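Local coordinates for 3-hydroxyacyl-CoA dehydrogenase (Burkholderia thailandensis, PDB 4XGN) that oxidises the hydroxyl of 3-hydroxyacyl-CoA thioesters with NAD as cofactor, as a member of the short-chain dehydrogenase/reductase family, at the interface of chains A and B and the interface of chains A and C. Residues are numbered along the deposited sequence; one frame, centred on the assembly and turned at random. Chains: chain A/B/C, 3-hydroxyacyl-CoA dehydrogenase.

Contact 1: the interface of chains A and B. Residues chain A 230, 233-234, 251; chain B 237, 241-243.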
ATOM      1  N   GLU A 230       9.185  -9.885 -21.235  1.00 14.38           N
ATOM      2  CA  GLU A 230       9.333  -8.732 -20.344  1.00 13.92           C
ATOM      3  C   GLU A 230       9.118  -9.133 -18.895  1.00 13.14           C
ATOM      4  O   GLU A 230       9.743  -8.567 -17.988  1.00 12.71           O
ATOM      5  CB  GLU A 230       8.389  -7.628 -20.785  1.00 14.43           C
ATOM      6  CG  GLU A 230       8.824  -7.097 -22.146  1.00 15.45           C
ATOM      7  CD  GLU A 230       7.805  -6.262 -22.889  1.00 16.18           C
ATOM      8  OE1 GLU A 230       6.568  -6.422 -22.751  1.00 15.69           O
ATOM      9  OE2 GLU A 230       8.285  -5.413 -23.695  1.00 18.28           O
ATOM     10  N   MET A 233      12.372 -10.924 -18.112  1.00 13.94           N
ATOM     11  CA  MET A 233      13.454  -9.999 -17.846  1.00 14.89           C
ATOM     12  C   MET A 233      13.463  -9.572 -16.385  1.00 13.81           C
ATOM     13  O   MET A 233      14.542  -9.467 -15.778  1.00 13.47           O
ATOM     14  CB  MET A 233      13.294  -8.713 -18.673  1.00 17.32           C
ATOM     15  CG  MET A 233      13.637  -8.769 -20.151  1.00 20.38           C
ATOM     16  SD  MET A 233      13.117  -7.154 -20.845  1.00 25.99           S
ATOM     17  CE  MET A 233      14.081  -6.127 -19.777  1.00 23.39           C
ATOM     18  N   LEU A 234      12.262  -9.304 -15.825  1.00 12.58           N
ATOM     19  CA  LEU A 234      12.197  -8.923 -14.434  1.00 11.94           C
ATOM     20  C   LEU A 234      12.551 -10.079 -13.513  1.00 11.84           C
ATOM     21  O   LEU A 234      13.202  -9.894 -12.486  1.00 11.67           O
ATOM     22  CB  LEU A 234      10.816  -8.354 -14.081  1.00 11.65           C
ATOM     23  CG  LEU A 234      10.633  -7.798 -12.658  1.00 11.33           C
ATOM     24  CD1 LEU A 234      11.667  -6.775 -12.284  1.00 11.48           C
ATOM     25  CD2 LEU A 234       9.211  -7.291 -12.530  1.00 11.15           C
ATOM     26  N   LEU A 251       4.225  -4.887 -12.655  1.00  9.47           N
ATOM     27  CA  LEU A 251       4.818  -4.834 -13.991  1.00  9.82           C
ATOM     28  C   LEU A 251       3.628  -4.681 -14.938  1.00  9.88           C
ATOM     29  O   LEU A 251       3.020  -5.658 -15.352  1.00  9.83           O
ATOM     30  CB  LEU A 251       5.588  -6.119 -14.312  1.00  9.86           C
ATOM     31  CG  LEU A 251       6.262  -6.211 -15.680  1.00 10.10           C
ATOM     32  CD1 LEU A 251       7.411  -5.211 -15.759  1.00 10.22           C
ATOM     33  CD2 LEU A 251       6.755  -7.633 -15.905  1.00 10.27           C
TER
ATOM     34  N   GLN B 237      17.667  -2.100 -15.058  1.00 13.19           N
ATOM     35  CA  GLN B 237      16.471  -2.901 -15.405  1.00 13.17           C
ATOM     36  C   GLN B 237      15.283  -2.048 -15.756  1.00 12.85           C
ATOM     37  O   GLN B 237      14.542  -2.361 -16.689  1.00 13.03           O
ATOM     38  CB  GLN B 237      16.109  -3.879 -14.286  1.00 13.13           C
ATOM     39  CG  GLN B 237      14.777  -4.626 -14.437  1.00 13.23           C
ATOM     40  CD  GLN B 237      14.641  -5.641 -15.548  1.00 13.79           C
ATOM     41  OE1 GLN B 237      13.527  -6.091 -15.808  1.00 14.18           O
ATOM     42  NE2 GLN B 237      15.741  -6.008 -16.218  1.00 14.68           N
ATOM     43  N   ASN B 241      13.461  -2.473 -19.224  1.00 13.96           N
ATOM     44  CA  ASN B 241      12.164  -3.165 -19.231  1.00 13.46           C
ATOM     45  C   ASN B 241      11.012  -2.262 -19.671  1.00 13.20           C
ATOM     46  O   ASN B 241      10.555  -1.443 -18.889  1.00 12.45           O
ATOM     47  CB  ASN B 241      11.881  -3.786 -17.867  1.00 12.86           C
ATOM     48  CG  ASN B 241      10.795  -4.849 -17.945  1.00 12.91           C
ATOM     49  OD1 ASN B 241       9.816  -4.688 -18.708  1.00 12.88           O
ATOM     50  ND2 ASN B 241      10.992  -5.964 -17.222  1.00 12.56           N
ATOM     51  N   PRO B 242      10.494  -2.455 -20.902  1.00 13.83           N
ATOM     52  CA  PRO B 242       9.450  -1.571 -21.411  1.00 13.87           C
ATOM     53  C   PRO B 242       8.124  -1.579 -20.651  1.00 13.65           C
ATOM     54  O   PRO B 242       7.384  -0.628 -20.758  1.00 13.75           O
ATOM     55  CB  PRO B 242       9.254  -2.055 -22.846  1.00 14.72           C
ATOM     56  CG  PRO B 242      10.542  -2.619 -23.185  1.00 14.99           C
ATOM     57  CD  PRO B 242      10.892  -3.407 -21.940  1.00 14.47           C
ATOM     58  N   MET B 243       7.892  -2.594 -19.817  1.00 13.12           N
ATOM     59  CA  MET B 243       6.655  -2.682 -19.054  1.00 12.92           C
ATOM     60  C   MET B 243       6.720  -2.039 -17.673  1.00 11.89           C
ATOM     61  O   MET B 243       5.672  -1.941 -17.011  1.00 11.36           O
ATOM     62  CB  MET B 243       6.224  -4.153 -18.980  1.00 13.66           C
ATOM     63  CG  MET B 243       5.621  -4.641 -20.283  1.00 14.82           C
ATOM     64  SD  MET B 243       4.053  -3.854 -20.671  1.00 16.71           S
ATOM     65  CE  MET B 243       3.042  -4.357 -19.287  1.00 15.84           C
TER
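Helix 228-240 of chain A, with the end of strand 248-251, meets the C-terminal part of the same helix in chain B and the loop that follows it. B:Asn241 is the central side chain. Its amide nitrogen ND2 donates to the backbone carbonyl A:Glu230 O at 3.0 Å, with 152° at the hydrogen and the acceptor tilted 21° from the amide plane. B:Asn241 ND2 also donates to B:Gln237 OE1 at 2.9 Å, nearly straight. The other end of the amide, OD1, accepts from the backbone B:Met243 N, which fixes the amide's rotation and tells ND2 from OD1. The B:Gln237 chain bends at chi2 (68°), bringing OE1 up to the A:Leu234 backbone, 3.4 Å from its CA. Apolar contacts flank the amide: the methyl A:Met233 CE lies 3.6 Å from B:Asn241 CA, the two side chains running past each other in opposite directions. A:Leu251 CD1 meets B:Met243 CB at 3.6 Å, crossing it near a right angle, while A:Glu230 OE2 borders the ring of B:Pro242. Repeated by the two-fold symmetry, this patch joins the two subunits and probably contributes to the tetramer common in this family.

Contact 2: the interface of chains A and B. Residues chain A 222, 224, 226, 230, 253; chain B 242-243.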
ATOM      1  N   PRO A 222       3.651   1.107 -22.094  1.00 15.54           N
ATOM      2  CA  PRO A 222       3.337   1.145 -23.527  1.00 15.81           C
ATOM      3  C   PRO A 222       1.880   0.709 -23.770  1.00 15.55           C
ATOM      4  O   PRO A 222       1.366  -0.137 -23.031  1.00 14.77           O
ATOM      5  CB  PRO A 222       4.288   0.092 -24.107  1.00 16.00           C
ATOM      6  CG  PRO A 222       4.450  -0.896 -22.994  1.00 15.63           C
ATOM      7  CD  PRO A 222       4.402  -0.090 -21.711  1.00 15.22           C
ATOM      8  N   ARG A 224      -0.079  -1.423 -25.018  1.00 16.12           N
ATOM      9  CA  ARG A 224      -0.159  -2.777 -25.563  1.00 16.36           C
ATOM     10  C   ARG A 224      -0.083  -3.770 -24.427  1.00 15.81           C
ATOM     11  O   ARG A 224       0.304  -3.424 -23.305  1.00 15.07           O
ATOM     12  CB  ARG A 224       1.007  -3.036 -26.533  1.00 16.96           C
ATOM     13  CG  ARG A 224       2.385  -2.891 -25.883  1.00 16.70           C
ATOM     14  CD  ARG A 224       3.452  -3.564 -26.701  1.00 17.43           C
ATOM     15  NE  ARG A 224       4.792  -3.275 -26.228  1.00 17.18           N
ATOM     16  CZ  ARG A 224       5.448  -3.947 -25.279  1.00 16.63           C
ATOM     17  NH1 ARG A 224       4.906  -4.981 -24.623  1.00 16.24           N
ATOM     18  NH2 ARG A 224       6.700  -3.599 -25.026  1.00 16.33           N
ATOM     19  N   GLY A 226       1.630  -6.848 -22.378  1.00 14.52           N
ATOM     20  CA  GLY A 226       2.982  -7.212 -22.042  1.00 14.22           C
ATOM     21  C   GLY A 226       3.401  -8.466 -22.827  1.00 14.63           C
ATOM     22  O   GLY A 226       2.556  -9.310 -23.149  1.00 14.54           O
ATOM     23  N   GLU A 230       9.185  -9.885 -21.235  1.00 14.38           N
ATOM     24  CA  GLU A 230       9.333  -8.732 -20.344  1.00 13.92           C
ATOM     25  C   GLU A 230       9.118  -9.133 -18.895  1.00 13.14           C
ATOM     26  O   GLU A 230       9.743  -8.567 -17.988  1.00 12.71           O
ATOM     27  CB  GLU A 230       8.389  -7.628 -20.785  1.00 14.43           C
ATOM     28  CG  GLU A 230       8.824  -7.097 -22.146  1.00 15.45           C
ATOM     29  CD  GLU A 230       7.805  -6.262 -22.889  1.00 16.18           C
ATOM     30  OE1 GLU A 230       6.568  -6.422 -22.751  1.00 15.69           O
ATOM     31  OE2 GLU A 230       8.285  -5.413 -23.695  1.00 18.28           O
ATOM     32  N   GLY A 253       2.799  -1.331 -17.114  1.00  9.92           N
ATOM     33  CA  GLY A 253       2.607  -0.161 -17.959  1.00 10.20           C
ATOM     34  C   GLY A 253       1.856   0.988 -17.294  1.00 10.15           C
ATOM     35  O   GLY A 253       1.319   1.846 -17.971  1.00 10.42           O
TER
ATOM     36  N   PRO B 242      10.494  -2.455 -20.902  1.00 13.83           N
ATOM     37  CA  PRO B 242       9.450  -1.571 -21.411  1.00 13.87           C
ATOM     38  C   PRO B 242       8.124  -1.579 -20.651  1.00 13.65           C
ATOM     39  O   PRO B 242       7.384  -0.628 -20.758  1.00 13.75           O
ATOM     40  CB  PRO B 242       9.254  -2.055 -22.846  1.00 14.72           C
ATOM     41  CG  PRO B 242      10.542  -2.619 -23.185  1.00 14.99           C
ATOM     42  CD  PRO B 242      10.892  -3.407 -21.940  1.00 14.47           C
ATOM     43  N   MET B 243       7.892  -2.594 -19.817  1.00 13.12           N
ATOM     44  CA  MET B 243       6.655  -2.682 -19.054  1.00 12.92           C
ATOM     45  C   MET B 243       6.720  -2.039 -17.673  1.00 11.89           C
ATOM     46  O   MET B 243       5.672  -1.941 -17.011  1.00 11.36           O
ATOM     47  CB  MET B 243       6.224  -4.153 -18.980  1.00 13.66           C
ATOM     48  CG  MET B 243       5.621  -4.641 -20.283  1.00 14.82           C
ATOM     49  SD  MET B 243       4.053  -3.854 -20.671  1.00 16.71           S
ATOM     50  CE  MET B 243       3.042  -4.357 -19.287  1.00 15.84           C
TER
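Loop residues A:Pro222, A:Arg224, A:Gly226 and A:Gly253, together with A:Glu230 of helix 228-240, receive the B:Pro242-B:Met243 loop of chain B. A backbone hydrogen bond crosses here: A:Gly253 N donates to B:Met243 O at 2.9 Å, with 160° at the hydrogen. The thioether end of B:Met243 enters between chain A loops, its SD being 3.8 Å from both A:Gly226 CA and A:Pro222 CG. Bends at chi2 (-67°) and chi3 turn its methyl CE back toward A:Gly253, 3.7 Å from the backbone N. A:Pro222 follows a cis peptide bond and sets its ring edge, CG and CD, beside the B:Pro242 carbonyl oxygen as well as the sulfur.

Within chain A, A:Arg224 holds A:Glu230 end-on through two nitrogens. A:Arg224 NH1 reaches A:Glu230 OE1 at 2.9 Å, in the guanidinium plane, and A:Arg224 NH2 reaches A:Glu230 OE2 at 2.8 Å, with OE2 tilted 16° from that plane. Both carboxylate oxygens use their syn lone pairs, so the paired bonds define the turn of the carboxylate that faces chain B. A:Pro222 CG lies 3.9 Å above the guanidinium centre, and NH2 also approaches B:Pro242 CB, which brings the ion pair to the subunit boundary. In the fold, the site lies where the loop leading into helix 228-240 comes beside the loop after strand 248-251, against the loop after the partner's equivalent helix.

Contact 3: the interface of chains A and C. Residues chain A 124, 127, 180, 183; chain C 100, 107, 164.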
ATOM      1  N   PHE A 124       2.222 -21.734  -2.346  1.00  9.98           N
ATOM      2  CA  PHE A 124       2.858 -22.039  -1.079  1.00 10.22           C
ATOM      3  C   PHE A 124       3.434 -23.467  -1.024  1.00 10.61           C
ATOM      4  O   PHE A 124       4.527 -23.662  -0.497  1.00 10.77           O
ATOM      5  CB  PHE A 124       1.935 -21.840   0.130  1.00 10.13           C
ATOM      6  CG  PHE A 124       2.655 -22.037   1.435  1.00 10.34           C
ATOM      7  CD1 PHE A 124       3.529 -21.059   1.887  1.00 10.24           C
ATOM      8  CD2 PHE A 124       2.553 -23.230   2.154  1.00 10.55           C
ATOM      9  CE1 PHE A 124       4.241 -21.231   3.048  1.00 10.47           C
ATOM     10  CE2 PHE A 124       3.239 -23.406   3.331  1.00 10.88           C
ATOM     11  CZ  PHE A 124       4.088 -22.385   3.802  1.00 10.82           C
ATOM     12  N   ILE A 127       6.633 -23.453  -2.786  1.00 11.36           N
ATOM     13  CA  ILE A 127       7.647 -22.717  -2.011  1.00 11.59           C
ATOM     14  C   ILE A 127       8.213 -23.548  -0.863  1.00 12.01           C
ATOM     15  O   ILE A 127       9.421 -23.612  -0.694  1.00 12.34           O
ATOM     16  CB  ILE A 127       7.075 -21.376  -1.476  1.00 11.20           C
ATOM     17  CG1 ILE A 127       6.824 -20.378  -2.641  1.00 10.92           C
ATOM     18  CG2 ILE A 127       7.937 -20.776  -0.362  1.00 11.31           C
ATOM     19  CD1 ILE A 127       6.086 -19.124  -2.236  1.00 10.62           C
ATOM     20  N   ILE A 180       7.420 -14.894   4.381  1.00 10.61           N
ATOM     21  CA  ILE A 180       8.230 -16.008   3.858  1.00 11.04           C
ATOM     22  C   ILE A 180       9.683 -15.545   3.707  1.00 11.31           C
ATOM     23  O   ILE A 180      10.598 -16.288   4.072  1.00 11.93           O
ATOM     24  CB  ILE A 180       7.674 -16.560   2.551  1.00 11.00           C
ATOM     25  CG1 ILE A 180       6.285 -17.139   2.811  1.00 11.04           C
ATOM     26  CG2 ILE A 180       8.596 -17.640   1.966  1.00 11.37           C
ATOM     27  CD1 ILE A 180       5.637 -17.658   1.578  1.00 11.04           C
ATOM     28  N   ASP A 183      10.971 -15.748   7.208  1.00 12.75           N
ATOM     29  CA  ASP A 183      11.163 -17.157   7.555  1.00 13.45           C
ATOM     30  C   ASP A 183      12.463 -17.699   6.982  1.00 13.93           C
ATOM     31  O   ASP A 183      13.146 -18.474   7.653  1.00 14.50           O
ATOM     32  CB  ASP A 183      10.060 -18.041   6.932  1.00 13.57           C
ATOM     33  CG  ASP A 183       8.822 -18.122   7.744  1.00 13.75           C
ATOM     34  OD1 ASP A 183       8.759 -17.558   8.863  1.00 14.58           O
ATOM     35  OD2 ASP A 183       7.854 -18.694   7.225  1.00 14.05           O
TER
ATOM     36  N   THR C 100       7.868 -21.617   7.211  1.00 16.09           N
ATOM     37  CA  THR C 100       7.968 -22.191   5.893  1.00 16.07           C
ATOM     38  C   THR C 100       8.881 -23.400   5.891  1.00 16.93           C
ATOM     39  O   THR C 100       8.496 -24.424   5.373  1.00 16.52           O
ATOM     40  CB  THR C 100       8.459 -21.154   4.869  1.00 15.61           C
ATOM     41  OG1 THR C 100       7.541 -20.086   4.878  1.00 15.05           O
ATOM     42  CG2 THR C 100       8.498 -21.733   3.481  1.00 15.76           C
ATOM     43  N   HIS C 107       6.826 -26.526   6.394  1.00 17.23           N
ATOM     44  CA  HIS C 107       5.463 -26.230   6.870  1.00 16.51           C
ATOM     45  C   HIS C 107       4.503 -27.297   6.351  1.00 16.46           C
ATOM     46  O   HIS C 107       4.458 -27.539   5.165  1.00 16.24           O
ATOM     47  CB  HIS C 107       5.064 -24.873   6.273  1.00 15.64           C
ATOM     48  CG  HIS C 107       3.837 -24.238   6.851  1.00 15.38           C
ATOM     49  ND1 HIS C 107       2.595 -24.829   6.852  1.00 15.10           N
ATOM     50  CD2 HIS C 107       3.654 -22.988   7.343  1.00 15.00           C
ATOM     51  CE1 HIS C 107       1.707 -23.984   7.364  1.00 15.00           C
ATOM     52  NE2 HIS C 107       2.325 -22.858   7.657  1.00 14.78           N
ATOM     53  N   ALA C 164       3.240 -17.182   7.726  1.00 11.81           N
ATOM     54  CA  ALA C 164       2.950 -17.213   6.287  1.00 11.50           C
ATOM     55  C   ALA C 164       1.488 -17.580   5.990  1.00 11.13           C
ATOM     56  O   ALA C 164       0.854 -16.944   5.141  1.00 10.78           O
ATOM     57  CB  ALA C 164       3.860 -18.164   5.540  1.00 11.88           C
TER
HETATM   58  O   HOH W   1       5.495 -18.796   8.404  1.00 10.14           O
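Helices 109-135 and 164-184 of chain A face three parts of chain C: the loop at C:Thr100, the loop at C:His107 and the start of helix 164-184. A:Asp183 and C:Thr100 form the polar core. The carboxylate oxygen A:Asp183 OD2 accepts from the hydroxyl C:Thr100 OG1 at 2.7 Å on its anti lone pair, and from C:Thr100 N at 2.9 Å. That N-H arrives from above the carboxylate plane, 59° out of it, so the two donors approach in clearly different directions. C:Thr100 carries its hydroxyl beside its own backbone N (chi1 -59°), which lets both groups converge on one oxygen.

Its methyl CG2 points instead to A:Ile127 CG2 at 4.0 Å. A:Ile180 adds apolar cover, its CG1 lying 3.8 Å from C:Ala164 CB. A:Phe124 reaches over to the imidazole of C:His107 in an edge-to-face arrangement: the ring planes stand at 79°, with centroids 4.9 Å apart. The phenyl edge at CE2 and CZ addresses one imidazole face toward its rim, while C:His107 CB lies in the phenyl plane. On its other flank, A:Phe124 CE1 approaches the C:Ala164 methyl. A water extends the polar network, joining the same carboxylate oxygen to the first turn of chain C's helix: it sits 2.6 Å from A:Asp183 OD2 and 2.9 Å from C:Ala164 N.

Contacts 1 and 2 are neighbouring parts of one two-fold A-B interface: their C-alpha centres lie about 7 Å apart, and they share A:Glu230, B:Pro242 and B:Met243. Contact 3 belongs to the A-C interface, with its centre about 27 Å from that of contact 1 and about 31 Å from that of contact 2. It uses helices 109-135 and 164-184, whereas helix 228-240 enters contacts 1 and 2. Chain A therefore meets chains B and C through separate surfaces. Two different two-fold interfaces of this kind can link four copies, in keeping with the deposited tetramer, although the contacts alone do not prove its state in solution.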